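PDB 3TCO: thioredoxin (TrxA-1) from Sulfolobus solfataricus, which probably reduces disulfide bonds in other proteins, cycling its own redox-active cysteine pair between dithiol and disulfide. Local coordinates for residues Lys44-Lys49 with Ala54-Leu59. Numbering follows the deposited sequence.
Sequences KKVAEK and AVFGRL
With CG anti to its own carbonyl carbon (chi1 -73°), the ring of Phe-56 extends from the strand toward the helix and is turned (chi2 66°) to lay one face against Ala-47. CA of Ala-47 stands 3.4 Å from the centroid of the Phe-56 ring and only 4° off the ring normal, a CH-pi contact centred on the face. The methyl CB of Ala-47 settles at the root of the ring, 3.3 Å from CG of Phe-56. The small methyl of Ala-47 suits this place, since it lets the helix backbone come close to the ring; the two CA atoms of Ala-47 and Phe-56 are just 5.8 Å apart. Val-46 adds its CG1 methyl, which meets the far end of the ring obliquely, 3.9 Å from CE2 of Phe-56; its side chain also packs on Leu-100 of helix 97-107. Tyr-43 meets Phe-56 edge-to-face, and Val-104 and Leu-25 contribute further apolar contacts. A leucine in place of Phe-56 would probably lose the flat face under Ala-47 and leave gaps beside Val-46 and Tyr-43. No direct hydrogen bond joins the segments, but a water lies within hydrogen-bonding distance of both O of Ala-47 (2.9 Å) and O of Ala-54 (3.0 Å), between the last turn of the helix and the residue just before the strand. Through this buried packing helix 34-49 lies against strand 55-60 within the beta-alpha-beta unit of strand 23-29, helix 34-49 and strand 55-60 of the thioredoxin fold, in which the CxxC disulfide, Cys-33 to Cys-36, sits at the start of the helix.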
# COMPACT_ATOMS: atom_id res chain seq x y z
N LYS A 44 1.14 -6.79 6.37
CA LYS A 44 1.67 -6.39 7.68
C LYS A 44 3.01 -7.07 8.00
O LYS A 44 3.94 -6.44 8.52
CB LYS A 44 0.65 -6.73 8.77
CG LYS A 44 -0.53 -5.78 8.78
CD LYS A 44 -1.63 -6.25 9.72
CE LYS A 44 -2.75 -5.23 9.81
NZ LYS A 44 -3.69 -5.60 10.89
N LYS A 45 3.09 -8.36 7.69
CA LYS A 45 4.31 -9.12 7.92
C LYS A 45 5.49 -8.54 7.13
O LYS A 45 6.60 -8.39 7.67
CB LYS A 45 4.09 -10.58 7.53
CG LYS A 45 5.33 -11.45 7.70
CD LYS A 45 4.97 -12.93 7.66
CE LYS A 45 6.17 -13.79 8.06
NZ LYS A 45 5.76 -15.19 8.39
N VAL A 46 5.28 -8.23 5.86
CA VAL A 46 6.35 -7.67 5.06
C VAL A 46 6.70 -6.26 5.54
O VAL A 46 7.87 -5.88 5.59
CB VAL A 46 5.98 -7.66 3.55
CG1 VAL A 46 7.10 -7.00 2.73
CG2 VAL A 46 5.79 -9.11 3.08
N ALA A 47 5.69 -5.49 5.93
CA ALA A 47 5.93 -4.14 6.43
C ALA A 47 6.84 -4.19 7.66
O ALA A 47 7.70 -3.33 7.86
CB ALA A 47 4.61 -3.44 6.78
N GLU A 48 6.64 -5.21 8.49
CA GLU A 48 7.46 -5.38 9.69
C GLU A 48 8.90 -5.74 9.28
O GLU A 48 9.87 -5.23 9.85
CB GLU A 48 6.86 -6.49 10.56
CG GLU A 48 7.68 -6.87 11.79
CD GLU A 48 7.96 -5.71 12.73
OE1 GLU A 48 7.12 -4.79 12.83
OE2 GLU A 48 9.02 -5.74 13.39
N LYS A 49 9.04 -6.60 8.28
CA LYS A 49 10.38 -6.98 7.82
C LYS A 49 11.17 -5.77 7.36
O LYS A 49 12.40 -5.72 7.53
CB LYS A 49 10.30 -7.98 6.67
CG LYS A 49 9.77 -9.36 7.02
CD LYS A 49 10.01 -10.33 5.87
CE LYS A 49 9.49 -11.73 6.20
NZ LYS A 49 9.83 -12.72 5.13
N ALA A 54 10.87 1.51 4.48
CA ALA A 54 9.87 1.93 3.50
C ALA A 54 8.56 2.07 4.25
O ALA A 54 8.37 1.43 5.28
CB ALA A 54 9.71 0.89 2.41
N VAL A 55 7.68 2.92 3.73
CA VAL A 55 6.40 3.14 4.38
C VAL A 55 5.32 2.27 3.76
O VAL A 55 5.15 2.24 2.53
CB VAL A 55 5.98 4.63 4.29
CG1 VAL A 55 4.59 4.84 4.92
CG2 VAL A 55 7.04 5.49 4.99
N PHE A 56 4.63 1.52 4.61
CA PHE A 56 3.56 0.64 4.17
C PHE A 56 2.23 1.26 4.59
O PHE A 56 1.70 0.98 5.66
CB PHE A 56 3.73 -0.76 4.77
CG PHE A 56 4.86 -1.56 4.14
CD1 PHE A 56 6.18 -1.15 4.30
CD2 PHE A 56 4.59 -2.70 3.39
CE1 PHE A 56 7.23 -1.87 3.71
CE2 PHE A 56 5.64 -3.43 2.79
CZ PHE A 56 6.95 -3.02 2.96
N GLY A 57 1.70 2.09 3.71
CA GLY A 57 0.45 2.76 3.99
C GLY A 57 -0.75 1.88 3.69
O GLY A 57 -0.64 0.87 3.00
N ARG A 58 -1.89 2.29 4.23
CA ARG A 58 -3.15 1.60 4.03
C ARG A 58 -4.16 2.69 3.75
O ARG A 58 -4.24 3.68 4.48
CB ARG A 58 -3.57 0.82 5.28
CG ARG A 58 -2.63 -0.33 5.62
CD ARG A 58 -3.19 -1.25 6.69
NE ARG A 58 -3.31 -0.61 8.00
CZ ARG A 58 -4.47 -0.26 8.55
NH1 ARG A 58 -5.61 -0.47 7.90
NH2 ARG A 58 -4.49 0.28 9.76
N LEU A 59 -4.91 2.52 2.67
CA LEU A 59 -5.93 3.48 2.31
C LEU A 59 -7.27 2.74 2.26
O LEU A 59 -7.46 1.86 1.42
CB LEU A 59 -5.64 4.08 0.93
CG LEU A 59 -6.54 5.21 0.41
CD1 LEU A 59 -6.01 6.59 0.85
CD2 LEU A 59 -6.57 5.13 -1.11
O HOH W 1 7.55 -0.51 7.38